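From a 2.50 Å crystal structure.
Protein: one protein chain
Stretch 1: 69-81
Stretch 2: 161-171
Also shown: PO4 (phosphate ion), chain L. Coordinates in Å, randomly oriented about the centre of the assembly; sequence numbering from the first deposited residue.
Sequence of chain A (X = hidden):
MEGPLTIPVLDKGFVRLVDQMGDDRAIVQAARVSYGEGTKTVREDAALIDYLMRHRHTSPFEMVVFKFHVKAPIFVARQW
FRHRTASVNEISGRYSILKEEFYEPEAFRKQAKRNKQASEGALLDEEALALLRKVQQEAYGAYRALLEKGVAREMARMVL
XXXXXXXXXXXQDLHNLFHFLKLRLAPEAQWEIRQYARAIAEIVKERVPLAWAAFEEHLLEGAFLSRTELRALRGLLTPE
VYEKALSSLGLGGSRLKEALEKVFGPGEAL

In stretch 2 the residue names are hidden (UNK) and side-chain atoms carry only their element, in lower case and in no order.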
# COMPACT_ATOMS: atom_id res chain seq x y z
N HIS A 69 -4.10 -15.96 -13.97
CA HIS A 69 -4.44 -15.50 -15.31
C HIS A 69 -5.97 -15.58 -15.25
O HIS A 69 -6.54 -16.67 -15.19
CB HIS A 69 -3.88 -16.46 -16.36
CG HIS A 69 -4.20 -16.08 -17.78
ND1 HIS A 69 -3.78 -16.83 -18.86
CD2 HIS A 69 -4.90 -15.04 -18.29
CE1 HIS A 69 -4.21 -16.27 -19.97
NE2 HIS A 69 -4.89 -15.19 -19.66
N VAL A 70 -6.62 -14.43 -15.24
CA VAL A 70 -8.08 -14.39 -15.13
C VAL A 70 -8.75 -13.75 -16.33
O VAL A 70 -8.31 -12.72 -16.84
CB VAL A 70 -8.52 -13.61 -13.86
CG1 VAL A 70 -10.03 -13.77 -13.63
CG2 VAL A 70 -7.71 -14.07 -12.65
N LYS A 71 -9.84 -14.36 -16.78
CA LYS A 71 -10.62 -13.86 -17.90
C LYS A 71 -12.01 -13.62 -17.30
O LYS A 71 -12.62 -14.54 -16.76
CB LYS A 71 -10.68 -14.92 -19.01
CG LYS A 71 -11.42 -14.48 -20.26
CD LYS A 71 -11.38 -15.55 -21.34
CE LYS A 71 -12.10 -15.06 -22.59
NZ LYS A 71 -12.29 -16.12 -23.61
N ALA A 72 -12.50 -12.39 -17.39
CA ALA A 72 -13.79 -12.07 -16.81
C ALA A 72 -14.44 -10.84 -17.40
O ALA A 72 -13.79 -10.03 -18.05
CB ALA A 72 -13.65 -11.89 -15.30
N PRO A 73 -15.75 -10.68 -17.16
CA PRO A 73 -16.49 -9.52 -17.67
C PRO A 73 -15.94 -8.26 -17.00
O PRO A 73 -15.54 -8.28 -15.84
CB PRO A 73 -17.93 -9.82 -17.24
CG PRO A 73 -17.96 -11.31 -17.18
CD PRO A 73 -16.66 -11.64 -16.52
N ILE A 74 -15.92 -7.16 -17.74
CA ILE A 74 -15.41 -5.92 -17.21
C ILE A 74 -16.05 -5.55 -15.88
O ILE A 74 -15.35 -5.17 -14.94
CB ILE A 74 -15.57 -4.78 -18.24
CG1 ILE A 74 -14.58 -4.99 -19.38
CG2 ILE A 74 -15.29 -3.43 -17.62
CD1 ILE A 74 -14.75 -4.02 -20.54
N PHE A 75 -17.38 -5.67 -15.77
CA PHE A 75 -18.03 -5.29 -14.51
C PHE A 75 -17.56 -6.16 -13.33
O PHE A 75 -17.64 -5.74 -12.18
CB PHE A 75 -19.57 -5.30 -14.63
CG PHE A 75 -20.18 -6.67 -14.62
CD1 PHE A 75 -20.09 -7.51 -15.73
CD2 PHE A 75 -20.87 -7.11 -13.50
CE1 PHE A 75 -20.67 -8.77 -15.71
CE2 PHE A 75 -21.45 -8.37 -13.47
CZ PHE A 75 -21.36 -9.20 -14.58
N VAL A 76 -17.06 -7.35 -13.61
CA VAL A 76 -16.55 -8.17 -12.53
C VAL A 76 -15.12 -7.70 -12.25
O VAL A 76 -14.69 -7.63 -11.09
CB VAL A 76 -16.55 -9.66 -12.91
CG1 VAL A 76 -15.73 -10.47 -11.92
CG2 VAL A 76 -17.98 -10.17 -12.91
N ALA A 77 -14.41 -7.34 -13.31
CA ALA A 77 -13.03 -6.87 -13.19
C ALA A 77 -12.92 -5.63 -12.32
O ALA A 77 -11.97 -5.49 -11.56
CB ALA A 77 -12.46 -6.59 -14.57
N ARG A 78 -13.89 -4.72 -12.45
CA ARG A 78 -13.88 -3.49 -11.68
C ARG A 78 -14.03 -3.68 -10.16
O ARG A 78 -13.46 -2.92 -9.38
CB ARG A 78 -14.96 -2.54 -12.20
CG ARG A 78 -14.54 -1.85 -13.49
CD ARG A 78 -15.66 -1.09 -14.15
NE ARG A 78 -16.10 0.09 -13.40
CZ ARG A 78 -17.32 0.23 -12.88
NH1 ARG A 78 -18.22 -0.72 -13.02
NH2 ARG A 78 -17.63 1.35 -12.24
N GLN A 79 -14.80 -4.70 -9.75
CA GLN A 79 -14.99 -4.97 -8.33
C GLN A 79 -13.72 -5.65 -7.85
O GLN A 79 -13.26 -5.44 -6.74
CB GLN A 79 -16.17 -5.91 -8.12
CG GLN A 79 -17.37 -5.52 -8.93
CD GLN A 79 -18.60 -6.31 -8.55
OE1 GLN A 79 -18.54 -7.53 -8.43
NE2 GLN A 79 -19.72 -5.61 -8.37
N TRP A 80 -13.17 -6.47 -8.72
CA TRP A 80 -11.97 -7.18 -8.40
C TRP A 80 -10.82 -6.18 -8.19
O TRP A 80 -10.01 -6.35 -7.28
CB TRP A 80 -11.62 -8.13 -9.54
CG TRP A 80 -10.71 -9.26 -9.15
CD1 TRP A 80 -9.57 -9.18 -8.40
CD2 TRP A 80 -10.85 -10.62 -9.53
NE1 TRP A 80 -8.99 -10.43 -8.29
CE2 TRP A 80 -9.75 -11.33 -8.98
CE3 TRP A 80 -11.79 -11.32 -10.30
CZ2 TRP A 80 -9.58 -12.70 -9.17
CZ3 TRP A 80 -11.61 -12.69 -10.49
CH2 TRP A 80 -10.51 -13.36 -9.93
N PHE A 81 -10.77 -5.15 -9.03
CA PHE A 81 -9.68 -4.18 -8.94
C PHE A 81 -9.78 -3.21 -7.77
O PHE A 81 -8.85 -2.45 -7.52
CB PHE A 81 -9.53 -3.41 -10.27
CG PHE A 81 -9.15 -4.29 -11.44
CD1 PHE A 81 -8.92 -5.65 -11.27
CD2 PHE A 81 -9.05 -3.75 -12.72
CE1 PHE A 81 -8.60 -6.47 -12.37
CE2 PHE A 81 -8.74 -4.56 -13.82
CZ PHE A 81 -8.51 -5.92 -13.64
N UNK A 161 -20.38 -2.66 -24.18
CA UNK A 161 -20.97 -2.86 -22.85
C UNK A 161 -20.02 -3.43 -21.79
O UNK A 161 -18.97 -3.99 -22.11
c UNK A 161 -22.15 -3.79 -23.15
c UNK A 161 -21.63 -4.61 -24.26
c UNK A 161 -20.98 -3.58 -25.15
N UNK A 162 -20.42 -3.29 -20.53
CA UNK A 162 -19.63 -3.75 -19.38
C UNK A 162 -19.51 -5.27 -19.26
O UNK A 162 -18.66 -5.76 -18.51
c UNK A 162 -20.93 -1.20 -16.70
c UNK A 162 -20.17 -1.65 -17.92
c UNK A 162 -18.73 -1.21 -17.84
c UNK A 162 -20.22 -3.18 -18.08
N UNK A 163 -20.33 -6.02 -19.98
CA UNK A 163 -20.25 -7.48 -19.92
C UNK A 163 -19.18 -8.03 -20.85
O UNK A 163 -19.00 -9.24 -20.97
n UNK A 163 -22.88 -8.72 -22.20
c UNK A 163 -21.61 -8.10 -20.25
c UNK A 163 -22.03 -7.85 -21.68
o UNK A 163 -21.61 -6.87 -22.31
N UNK A 164 -18.47 -7.13 -21.53
CA UNK A 164 -17.40 -7.53 -22.43
C UNK A 164 -16.38 -8.28 -21.57
O UNK A 164 -16.12 -7.89 -20.44
c UNK A 164 -16.73 -6.29 -23.03
c UNK A 164 -15.65 -6.64 -24.07
c UNK A 164 -16.34 -6.96 -25.39
c UNK A 164 -14.66 -5.51 -24.25
N UNK A 165 -15.81 -9.36 -22.09
CA UNK A 165 -14.81 -10.09 -21.32
C UNK A 165 -13.48 -9.37 -21.41
O UNK A 165 -13.25 -8.58 -22.33
c UNK A 165 -15.93 -13.99 -19.27
c UNK A 165 -15.54 -12.51 -21.15
c UNK A 165 -15.12 -13.09 -19.95
o UNK A 165 -17.99 -15.19 -19.10
c UNK A 165 -14.67 -11.51 -21.86
c UNK A 165 -17.62 -13.76 -20.99
c UNK A 165 -17.18 -14.32 -19.79
c UNK A 165 -16.79 -12.86 -21.66
N UNK A 166 -12.60 -9.64 -20.45
CA UNK A 166 -11.27 -9.03 -20.42
C UNK A 166 -10.34 -9.97 -19.67
O UNK A 166 -10.79 -10.79 -18.87
c UNK A 166 -11.86 -7.77 -18.32
o UNK A 166 -9.97 -7.12 -19.66
c UNK A 166 -11.30 -7.65 -19.73
N UNK A 167 -9.04 -9.88 -19.94
CA UNK A 167 -8.09 -10.76 -19.26
C UNK A 167 -7.03 -9.98 -18.54
O UNK A 167 -6.70 -8.86 -18.93
c UNK A 167 -7.44 -13.44 -22.00
c UNK A 167 -8.25 -12.48 -21.15
c UNK A 167 -7.37 -11.68 -20.25
o UNK A 167 -6.25 -13.68 -21.68
o UNK A 167 -8.00 -13.94 -22.99
N UNK A 168 -6.48 -10.60 -17.50
CA UNK A 168 -5.42 -9.99 -16.72
C UNK A 168 -4.67 -10.98 -15.84
O UNK A 168 -5.10 -12.11 -15.62
c UNK A 168 -9.45 -9.62 -14.43
c UNK A 168 -5.99 -8.87 -15.84
c UNK A 168 -7.82 -10.06 -12.71
c UNK A 168 -6.79 -9.71 -13.60
c UNK A 168 -7.09 -9.31 -14.90
c UNK A 168 -8.42 -9.28 -15.31
c UNK A 168 -9.15 -10.01 -13.12
N UNK A 169 -3.52 -10.53 -15.35
CA UNK A 169 -2.69 -11.31 -14.44
C UNK A 169 -2.93 -10.70 -13.07
O UNK A 169 -2.84 -9.48 -12.90
c UNK A 169 1.01 -13.92 -16.28
c UNK A 169 -1.49 -12.79 -16.75
c UNK A 169 -1.04 -13.83 -17.55
c UNK A 169 -0.71 -12.30 -15.70
c UNK A 169 -1.21 -11.18 -14.82
c UNK A 169 0.21 -14.39 -17.32
c UNK A 169 0.54 -12.88 -15.48
o UNK A 169 0.65 -15.42 -18.13
N UNK A 170 -3.24 -11.53 -12.09
CA UNK A 170 -3.49 -11.07 -10.73
C UNK A 170 -2.45 -11.71 -9.82
O UNK A 170 -2.37 -12.93 -9.69
n UNK A 170 -5.88 -10.97 -6.77
c UNK A 170 -6.47 -7.37 -8.65
c UNK A 170 -4.92 -11.46 -10.33
c UNK A 170 -6.60 -8.59 -6.55
c UNK A 170 -6.13 -9.71 -7.23
c UNK A 170 -5.43 -11.74 -7.82
c UNK A 170 -5.83 -9.69 -8.61
c UNK A 170 -5.38 -11.00 -8.97
c UNK A 170 -6.00 -8.50 -9.33
c UNK A 170 -6.77 -7.42 -7.27
N UNK A 171 -1.62 -10.86 -9.21
CA UNK A 171 -0.56 -11.31 -8.29
C UNK A 171 -0.88 -10.82 -6.88
O UNK A 171 -0.96 -9.61 -6.64
c UNK A 171 2.40 -10.67 -6.76
c UNK A 171 1.97 -11.40 -8.02
n UNK A 171 3.48 -8.60 -5.88
c UNK A 171 0.79 -10.75 -8.73
c UNK A 171 3.23 -9.45 -7.07
P PO4 L . -20.03 -1.83 -8.63
O1 PO4 L . -19.93 -3.04 -9.49
O2 PO4 L . -20.84 -0.80 -9.33
O3 PO4 L . -18.67 -1.30 -8.38
O4 PO4 L . -20.67 -2.19 -7.34

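Position 161 carries three side-chain carbons that close a ring onto the backbone N, which defines Pro161; it makes no contact with stretch 1. Position 162 has four carbons forked at the second, and one of the two terminal carbons of the fork reaches Ile74. A γ-fork of carbon alone is leucine: Leu162 CD2 lies 4.1 Å from Ile74 CG2, and Leu162 O accepts a hydrogen bond from Phe75 N (3.0 Å).

At 163, two carbons end in one O and one N: an amide, Asn163. Its CA-to-CB bond points away from stretch 1, and its ND2 is hydrogen-bonded elsewhere in the structure. Position 164 again shows four carbons forked at the second, its CB 3.9 Å from CD1 of Ile74. This is Leu164; its N to Pro161 O (3.2 Å) closes a type I turn, and its O accepts from Ile74 N (2.8 Å).

Position 165 has one carbon, then a six-carbon ring bearing an O. Pro73 CG lies over the face of this ring, 4.2 Å from its centroid and 22° off the normal, a CH-pi contact; the residue is Tyr165. At 166, one carbon carries one O and one carbon, the latter packing against Ile74 and Ala77: Thr166. Its CG2 lies 4.0 Å from both Ile74 CG1 and Ala77 CB.

Position 167 has three carbons, the third carrying two O, and a carboxylate oxygen meets His69 NE2. A carboxylate one methylene longer than aspartate is Glu167; its OE2 accepts a nearly linear hydrogen bond from His69 NE2 (2.9 Å, 170°).

Position 168 is one carbon and a bare six-carbon ring. Val70 CB covers one face (4.0 Å to the centroid) and Phe81 CE1 approaches the opposite face, while the ring's edge meets the face of Trp80: Phe168.

At 169, one carbon leads to a six-carbon ring bearing an O, oblique to the His69 ring with planes at 42°: Tyr169. Position 170 has one carbon, then fused five- and six-membered rings that hold eight C and one N, and the Trp80 edge points at their face. This is Trp170, with Trp80 NE1 3.1 Å from Trp170 CE2. At 171, four carbons in a row end in N, out of reach of stretch 1: Lys171.

The contact works through an antiparallel strand pair (153°). Val70 and Phe168 exchange backbone hydrogen bonds (Val70 N to Phe168 O 2.8 Å, Phe168 N to Val70 O 2.9 Å), as do Ala72 and Thr166. Their side chains share one sheet face, where Phe168 and Thr166 also meet the helix; His69, Lys71, Glu167 and Tyr169 occupy the other. Beyond Pro73, the turn carbonyls bind the first helical amides, joining sheet to helix. Together the stretches bury 1147 Å².

Stretch 2 (161-171) PLNLYTEFYWK
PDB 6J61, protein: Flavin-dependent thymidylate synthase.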